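N2152 (Neocallimastix frontalis, PDB 5U22) probably hydrolyses glycosidic bonds of rare arabinosyl substrates, as a family 39 glycoside hydrolase of a rumen anaerobic fungus. Local coordinates at residues 70-75 against 128-133; 141-146 against 182-187; 150-153 against 157-160. All coordinates share one frame; numbering follows the deposited sequence.

Contact 1 of 3, residues 70-75 against 128-133; sequences PARAGN and INDKKK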
loop_
_atom_site.group_PDB
_atom_site.type_symbol
_atom_site.label_atom_id
_atom_site.label_comp_id
_atom_site.label_asym_id
_atom_site.label_seq_id
_atom_site.Cartn_x
_atom_site.Cartn_y
_atom_site.Cartn_z
ATOM N N PRO A 70 -0.635 11.310 -11.030
ATOM C CA PRO A 70 0.181 12.460 -11.432
ATOM C C PRO A 70 -0.569 13.771 -11.271
ATOM O O PRO A 70 -1.773 13.854 -11.515
ATOM C CB PRO A 70 0.462 12.184 -12.913
ATOM C CG PRO A 70 -0.754 11.360 -13.362
ATOM C CD PRO A 70 -1.000 10.454 -12.179
ATOM N N ALA A 71 0.173 14.825 -10.903
ATOM C CA ALA A 71 -0.454 16.137 -10.764
ATOM C C ALA A 71 -1.020 16.635 -12.093
ATOM O O ALA A 71 -2.033 17.345 -12.107
ATOM C CB ALA A 71 0.549 17.150 -10.193
ATOM N N ARG A 72 -0.379 16.283 -13.213
ATOM C CA ARG A 72 -0.862 16.612 -14.547
ATOM C C ARG A 72 -0.706 15.399 -15.451
ATOM O O ARG A 72 0.166 14.557 -15.236
ATOM C CB ARG A 72 -0.100 17.790 -15.159
ATOM C CG ARG A 72 -0.198 19.077 -14.380
ATOM C CD ARG A 72 -1.611 19.648 -14.402
ATOM N NE ARG A 72 -1.599 21.081 -14.137
ATOM C CZ ARG A 72 -2.669 21.827 -13.859
ATOM N NH1 ARG A 72 -3.882 21.298 -13.772
ATOM N NH2 ARG A 72 -2.517 23.131 -13.674
ATOM N N ALA A 73 -1.560 15.313 -16.464
ATOM C CA ALA A 73 -1.449 14.268 -17.470
ATOM C C ALA A 73 -1.724 14.868 -18.843
ATOM O O ALA A 73 -2.369 15.912 -18.968
ATOM C CB ALA A 73 -2.421 13.107 -17.195
ATOM N N GLY A 74 -1.258 14.180 -19.876
ATOM C CA GLY A 74 -1.527 14.648 -21.223
ATOM C C GLY A 74 -0.323 15.253 -21.909
ATOM O O GLY A 74 0.818 14.876 -21.631
ATOM N N ASN A 75 -0.569 16.204 -22.811
ATOM C CA ASN A 75 0.493 16.768 -23.633
ATOM C C ASN A 75 1.614 17.343 -22.782
ATOM O O ASN A 75 1.385 18.204 -21.928
ATOM C CB ASN A 75 -0.076 17.860 -24.537
ATOM C CG ASN A 75 0.956 18.390 -25.502
ATOM O OD1 ASN A 75 1.421 17.664 -26.373
ATOM N ND2 ASN A 75 1.326 19.655 -25.351
ATOM N N ILE A 128 -1.633 24.162 -8.295
ATOM C CA ILE A 128 -2.226 24.464 -6.992
ATOM C C ILE A 128 -3.454 25.349 -7.147
ATOM O O ILE A 128 -4.441 25.203 -6.418
ATOM C CB ILE A 128 -1.179 25.098 -6.067
ATOM C CG1 ILE A 128 -0.121 24.053 -5.721
ATOM C CG2 ILE A 128 -1.824 25.602 -4.791
ATOM C CD1 ILE A 128 -0.693 22.822 -5.046
ATOM N N ASN A 129 -3.417 26.278 -8.096
ATOM C CA ASN A 129 -4.607 27.068 -8.397
ATOM C C ASN A 129 -5.775 26.171 -8.804
ATOM O O ASN A 129 -6.894 26.318 -8.294
ATOM C CB ASN A 129 -4.295 28.079 -9.494
ATOM C CG ASN A 129 -5.528 28.815 -9.969
ATOM O OD1 ASN A 129 -6.031 29.711 -9.285
ATOM N ND2 ASN A 129 -6.022 28.449 -11.150
ATOM N N ASP A 130 -5.531 25.230 -9.725
ATOM C CA ASP A 130 -6.598 24.328 -10.156
ATOM C C ASP A 130 -7.050 23.427 -9.020
ATOM O O ASP A 130 -8.241 23.111 -8.907
ATOM C CB ASP A 130 -6.137 23.481 -11.341
ATOM C CG ASP A 130 -5.886 24.306 -12.588
ATOM O OD1 ASP A 130 -6.342 25.470 -12.635
ATOM O OD2 ASP A 130 -5.245 23.791 -13.526
ATOM N N LYS A 131 -6.103 22.979 -8.194
ATOM C CA LYS A 131 -6.426 22.189 -7.008
ATOM C C LYS A 131 -7.403 22.929 -6.101
ATOM O O LYS A 131 -8.442 22.385 -5.716
ATOM C CB LYS A 131 -5.136 21.841 -6.260
ATOM C CG LYS A 131 -5.318 21.066 -4.958
ATOM C CD LYS A 131 -3.962 20.703 -4.359
ATOM C CE LYS A 131 -4.086 19.936 -3.024
ATOM N NZ LYS A 131 -4.407 20.796 -1.857
ATOM N N LYS A 132 -7.100 24.186 -5.772
ATOM C CA LYS A 132 -7.986 24.955 -4.897
ATOM C C LYS A 132 -9.339 25.210 -5.554
ATOM O O LYS A 132 -10.382 25.127 -4.892
ATOM C CB LYS A 132 -7.320 26.275 -4.499
ATOM C CG LYS A 132 -6.135 26.116 -3.557
ATOM N N LYS A 133 -9.345 25.514 -6.857
ATOM C CA LYS A 133 -10.602 25.783 -7.549
ATOM C C LYS A 133 -11.496 24.550 -7.613
ATOM O O LYS A 133 -12.724 24.680 -7.680
ATOM C CB LYS A 133 -10.326 26.303 -8.959
#

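Contact 2 of 3, residues 141-146 against 182-187; sequences GNEIWN and GPSFSW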
loop_
_atom_site.group_PDB
_atom_site.type_symbol
_atom_site.label_atom_id
_atom_site.label_comp_id
_atom_site.label_asym_id
_atom_site.label_seq_id
_atom_site.Cartn_x
_atom_site.Cartn_y
_atom_site.Cartn_z
ATOM N N GLY A 141 -1.798 14.520 -0.026
ATOM C CA GLY A 141 -0.731 15.486 0.149
ATOM C C GLY A 141 -0.104 15.802 -1.187
ATOM O O GLY A 141 -0.415 15.185 -2.210
ATOM N N ASN A 142 0.769 16.807 -1.163
ATOM C CA ASN A 142 1.601 17.173 -2.307
ATOM C C ASN A 142 2.945 16.461 -2.203
ATOM O O ASN A 142 3.724 16.731 -1.284
ATOM C CB ASN A 142 1.845 18.685 -2.361
ATOM C CG ASN A 142 0.583 19.487 -2.615
ATOM O OD1 ASN A 142 0.335 20.511 -1.964
ATOM N ND2 ASN A 142 -0.211 19.037 -3.560
ATOM N N GLU A 143 3.232 15.585 -3.157
ATOM C CA GLU A 143 4.482 14.837 -3.185
ATOM C C GLU A 143 5.448 15.551 -4.122
ATOM O O GLU A 143 5.157 15.712 -5.311
ATOM C CB GLU A 143 4.222 13.399 -3.633
ATOM C CG GLU A 143 5.436 12.492 -3.574
ATOM C CD GLU A 143 5.146 11.102 -4.119
ATOM O OE1 GLU A 143 4.074 10.903 -4.743
ATOM O OE2 GLU A 143 5.997 10.210 -3.923
ATOM N N ILE A 144 6.590 15.986 -3.585
ATOM C CA ILE A 144 7.442 16.938 -4.295
ATOM C C ILE A 144 8.140 16.287 -5.487
ATOM O O ILE A 144 8.277 16.909 -6.551
ATOM C CB ILE A 144 8.443 17.582 -3.309
ATOM C CG1 ILE A 144 7.720 18.618 -2.446
ATOM C CG2 ILE A 144 9.639 18.223 -4.054
ATOM C CD1 ILE A 144 8.612 19.338 -1.427
ATOM N N TRP A 145 8.580 15.038 -5.348
ATOM C CA TRP A 145 9.380 14.408 -6.392
ATOM C C TRP A 145 9.086 12.913 -6.414
ATOM O O TRP A 145 8.165 12.431 -5.748
ATOM C CB TRP A 145 10.868 14.698 -6.169
ATOM C CG TRP A 145 11.706 14.530 -7.415
ATOM C CD1 TRP A 145 12.663 13.575 -7.645
ATOM C CD2 TRP A 145 11.650 15.335 -8.594
ATOM N NE1 TRP A 145 13.210 13.741 -8.900
ATOM C CE2 TRP A 145 12.614 14.825 -9.497
ATOM C CE3 TRP A 145 10.892 16.448 -8.975
ATOM C CZ2 TRP A 145 12.823 15.380 -10.759
ATOM C CZ3 TRP A 145 11.111 17.011 -10.232
ATOM C CH2 TRP A 145 12.073 16.474 -11.108
ATOM N N ASN A 146 9.877 12.172 -7.192
ATOM C CA ASN A 146 9.700 10.726 -7.327
ATOM C C ASN A 146 11.060 10.128 -7.624
ATOM O O ASN A 146 11.670 10.470 -8.643
ATOM C CB ASN A 146 8.711 10.382 -8.448
ATOM C CG ASN A 146 8.494 8.876 -8.614
ATOM O OD1 ASN A 146 8.422 8.131 -7.638
ATOM N ND2 ASN A 146 8.369 8.432 -9.864
ATOM N N GLY A 182 7.415 13.046 0.997
ATOM C CA GLY A 182 8.655 12.674 0.330
ATOM C C GLY A 182 9.605 11.994 1.288
ATOM O O GLY A 182 9.237 11.718 2.426
ATOM N N PRO A 183 10.844 11.742 0.854
ATOM C CA PRO A 183 11.455 12.153 -0.414
ATOM C C PRO A 183 11.246 11.177 -1.566
ATOM O O PRO A 183 11.784 11.428 -2.635
ATOM C CB PRO A 183 12.934 12.235 -0.052
ATOM C CG PRO A 183 13.108 11.127 0.935
ATOM C CD PRO A 183 11.807 11.035 1.718
ATOM N N SER A 184 10.504 10.087 -1.343
ATOM C CA SER A 184 10.071 9.174 -2.411
ATOM C C SER A 184 11.230 8.388 -3.032
ATOM O O SER A 184 11.224 8.110 -4.233
ATOM C CB SER A 184 9.295 9.926 -3.497
ATOM O OG SER A 184 8.310 10.768 -2.909
ATOM N N PHE A 185 12.205 7.991 -2.212
ATOM C CA PHE A 185 13.330 7.197 -2.693
ATOM C C PHE A 185 12.848 5.945 -3.416
ATOM O O PHE A 185 11.861 5.315 -3.018
ATOM C CB PHE A 185 14.218 6.730 -1.540
ATOM C CG PHE A 185 14.900 7.820 -0.771
ATOM C CD1 PHE A 185 15.550 8.851 -1.405
ATOM C CD2 PHE A 185 14.941 7.758 0.620
ATOM C CE1 PHE A 185 16.207 9.825 -0.670
ATOM C CE2 PHE A 185 15.589 8.736 1.361
ATOM C CZ PHE A 185 16.228 9.767 0.711
ATOM N N SER A 186 13.594 5.547 -4.453
ATOM C CA SER A 186 13.282 4.294 -5.137
ATOM C C SER A 186 13.513 3.085 -4.237
ATOM O O SER A 186 12.791 2.081 -4.330
ATOM C CB SER A 186 14.116 4.159 -6.399
ATOM O OG SER A 186 13.797 2.947 -7.041
ATOM N N TRP A 187 14.535 3.138 -3.393
ATOM C CA TRP A 187 14.771 2.081 -2.426
ATOM C C TRP A 187 15.280 2.700 -1.136
ATOM O O TRP A 187 15.874 3.783 -1.134
ATOM C CB TRP A 187 15.762 1.025 -2.945
ATOM C CG TRP A 187 17.156 1.550 -3.139
ATOM C CD1 TRP A 187 18.178 1.544 -2.225
ATOM C CD2 TRP A 187 17.678 2.166 -4.319
ATOM N NE1 TRP A 187 19.304 2.127 -2.767
ATOM C CE2 TRP A 187 19.025 2.509 -4.053
ATOM C CE3 TRP A 187 17.141 2.457 -5.578
ATOM C CZ2 TRP A 187 19.836 3.133 -5.000
ATOM C CZ3 TRP A 187 17.949 3.080 -6.521
ATOM C CH2 TRP A 187 19.282 3.411 -6.226
HETATM O O HOH W 1 8.715 13.601 -2.721
#

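Contact 3 of 3, residues 150-153 against 157-160; sequences VTWK and GLSF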
loop_
_atom_site.group_PDB
_atom_site.type_symbol
_atom_site.label_atom_id
_atom_site.label_comp_id
_atom_site.label_asym_id
_atom_site.label_seq_id
_atom_site.Cartn_x
_atom_site.Cartn_y
_atom_site.Cartn_z
ATOM N N VAL A 150 17.110 7.942 -8.431
ATOM C CA VAL A 150 17.161 7.468 -9.802
ATOM C C VAL A 150 17.139 8.626 -10.794
ATOM O O VAL A 150 17.824 8.580 -11.818
ATOM C CB VAL A 150 16.000 6.487 -10.079
ATOM C CG1 VAL A 150 15.949 6.092 -11.555
ATOM C CG2 VAL A 150 16.135 5.255 -9.223
ATOM N N THR A 151 16.388 9.694 -10.493
ATOM C CA THR A 151 16.041 10.682 -11.510
ATOM C C THR A 151 16.630 12.068 -11.310
ATOM O O THR A 151 16.609 12.854 -12.259
ATOM C CB THR A 151 14.518 10.839 -11.617
ATOM O OG1 THR A 151 13.980 11.275 -10.354
ATOM C CG2 THR A 151 13.897 9.533 -12.028
ATOM N N TRP A 152 17.139 12.410 -10.127
ATOM C CA TRP A 152 17.722 13.735 -9.971
ATOM C C TRP A 152 19.160 13.747 -10.483
ATOM O O TRP A 152 19.937 12.830 -10.210
ATOM C CB TRP A 152 17.678 14.210 -8.516
ATOM C CG TRP A 152 18.004 15.675 -8.507
ATOM C CD1 TRP A 152 19.224 16.244 -8.275
ATOM C CD2 TRP A 152 17.126 16.739 -8.884
ATOM N NE1 TRP A 152 19.143 17.610 -8.435
ATOM C CE2 TRP A 152 17.867 17.939 -8.808
ATOM C CE3 TRP A 152 15.776 16.798 -9.258
ATOM C CZ2 TRP A 152 17.302 19.181 -9.078
ATOM C CZ3 TRP A 152 15.216 18.034 -9.533
ATOM C CH2 TRP A 152 15.979 19.208 -9.450
ATOM N N LYS A 153 19.513 14.798 -11.226
ATOM C CA LYS A 153 20.837 14.937 -11.830
ATOM C C LYS A 153 21.444 16.265 -11.404
ATOM O O LYS A 153 20.782 17.303 -11.495
ATOM C CB LYS A 153 20.760 14.873 -13.360
ATOM C CG LYS A 153 20.126 13.606 -13.924
ATOM C CD LYS A 153 20.833 12.337 -13.437
ATOM C CE LYS A 153 20.120 11.082 -13.952
ATOM N NZ LYS A 153 20.698 9.829 -13.386
ATOM N N GLY A 157 21.324 21.945 -12.233
ATOM C CA GLY A 157 21.695 23.259 -11.743
ATOM C C GLY A 157 21.586 23.423 -10.244
ATOM O O GLY A 157 21.982 24.475 -9.714
ATOM N N LEU A 158 21.053 22.417 -9.555
ATOM C CA LEU A 158 20.888 22.416 -8.110
ATOM C C LEU A 158 20.771 20.967 -7.665
ATOM O O LEU A 158 20.479 20.078 -8.468
ATOM C CB LEU A 158 19.665 23.228 -7.665
ATOM C CG LEU A 158 18.255 22.748 -8.011
ATOM C CD1 LEU A 158 17.239 23.626 -7.297
ATOM C CD2 LEU A 158 17.981 22.762 -9.506
ATOM N N SER A 159 21.043 20.739 -6.385
ATOM C CA SER A 159 20.959 19.400 -5.830
ATOM C C SER A 159 19.504 19.035 -5.546
ATOM O O SER A 159 18.607 19.886 -5.550
ATOM C CB SER A 159 21.769 19.309 -4.543
ATOM O OG SER A 159 21.100 20.022 -3.513
ATOM N N PHE A 160 19.267 17.745 -5.278
ATOM C CA PHE A 160 17.931 17.334 -4.853
ATOM C C PHE A 160 17.530 18.034 -3.565
ATOM O O PHE A 160 16.404 18.539 -3.442
ATOM C CB PHE A 160 17.834 15.822 -4.657
ATOM C CG PHE A 160 16.538 15.410 -3.989
ATOM C CD1 PHE A 160 15.349 15.490 -4.686
ATOM C CD2 PHE A 160 16.505 15.009 -2.661
ATOM C CE1 PHE A 160 14.140 15.159 -4.083
ATOM C CE2 PHE A 160 15.305 14.669 -2.046
ATOM C CZ PHE A 160 14.119 14.746 -2.764
#

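Contact 1 of 3, residues 70-75 against 128-133
R72 turns its CG beside its own backbone N, opposite the carbonyl carbon, then bends at chi2 (-67°) and runs out nearly straight, which carries the guanidinium from the loop across to D130 on helix 117-134. D130 has the same kind of first torsion, and its CB already points at the loop. The two side chains meet at about a right angle. R72 grips end-on, with NH1 and NH2 both bonded to one oxygen: R72 NH1 lies 2.9 Å from D130 OD2, and R72 NH2 lies 2.8 Å from D130 OD2. This oxygen sits at the guanidinium edge, almost in its plane, but the carboxylate is turned 63° against that plane. NH1 meets the anti lone pair of OD2, whereas NH2 comes in from above the carboxylate plane. Both bonds are bent, with an N-H...O angle of 142° at NH1, as expected when two donors share a single acceptor. The other oxygen, D130 OD1, takes a weak bond from ND2 of N129, 3.3 Å away. The R72 side chain also touches S126 and F127 of the same helix, while A71 packs on F127. The arrangement is a surface salt bridge of a TIM barrel, joining the loop that follows strand 66-70 to the outer helix leading into strand 139-143.

Contact 2 of 3, residues 141-146 against 182-187
The direct polar contact is a short hydrogen bond from S184 OG to E143 OE2, 2.6 Å long, which uses the anti lone pair of the carboxylate oxygen. With CG anti to the backbone N (chi1 -175°) and the chain extended beyond it, the E143 carboxylate reaches the serine, whose CB points at the facing segment. E143 OE2 also accepts from N245 ND2, and E143 OE1 forms a salt bridge with R68; both oxygens are thus held, and the rotation of the carboxylate is fixed. A water adds an indirect link: it accepts from W145 N at 3.0 Å and donates to S184 OG at 2.9 Å. The serine hydroxyl therefore gives to the glutamate and receives from the water. The van der Waals contacts centre on S184 CB, which lies 3.9 Å from N146 CA and 3.6 Å from W145 O, just where the chain leaves strand 139-143. Just before the serine, P183, which follows a cis peptide bond, lays its CG on one face of the F185 ring. The amide of N146 turns to other partners, R68 through OD1 and Y112 through ND2, and ND2 also binds a BTB molecule probably taken up from the crystallisation liquor. Parallel neighbouring strands 139-143 and 180-185, with N146 and E147 just beyond the first, are consistent with a clan A glycoside hydrolase barrel, in which the Asn-Glu pair after the fourth strand probably lies in the active site.

Contact 3 of 3, residues 150-153 against 157-160
L158 is the first residue of 157-160 to grip W152, and it does so with both its backbone and its side chain. Its carbonyl takes the indole N-H: W152 NE1 stands 2.8 Å from L158 O, which lies at the ring edge, almost in the indole plane. The N-H...O angle is 146°, and the donor is slightly tilted from the carbonyl plane, a bond somewhat bent but short. The side chain of L158 sets CG between its backbone N and carbonyl carbon (chi1 67°), and this turn brings CD2 to the benzo end of the indole, 3.7 Å from W152 CZ2. The two side chains cross at about a right angle, and L158 leans on M163 and Q166 of helix 160-174 as well. S159 contributes mostly backbone here; its hydroxyl is occupied elsewhere, as the N-cap of helix 160-174, bonded to the backbone N of Q162. F160, at the start of that helix, lies over one face of the indole. F160 CB sits 4.1 Å from the centroid of the five-membered ring of W152 and 22° off its normal, a CH-pi contact, while the phenyl ring leads away. F160 N is also over this face, 3.2 Å from W152 NE1, but both are donors and do not bond. Two further aromatic rings, W114 and W145, meet W152 edge-to-face. The chemistry is thus divided by direction around one indole: polar at the N-H edge, apolar at the benzo end, and over one face F160 CB, with the F160 backbone N near the indole nitrogen. The N-H bond at the edge fixes the ring's rotation within its plane, packing over the face limits its tilt, and together they tie the turn after helix 148-151 to the first turn of helix 160-174.

Contact 2 is the buried one, joining neighbouring strands 139-143 and 180-185 inside the barrel, whereas contacts 1 and 3 lie at the surface. Their chemistry follows their place: a charged pair on the outside in contact 1, a hydroxyl, carboxylate and water in the interior of contact 2, and an indole with mixed polar and apolar partners in contact 3. Helix 117-134 of contact 1 leads directly into the first strand of contact 2, and I128 and K131 pack on N142. Contact 3 is nested within the loop closed by contact 2; T151 OG1 probably hydrogen-bonds with W145 NE1 and N146 O. Contacts 1 and 3 do not touch, their centres being about 23 Å apart.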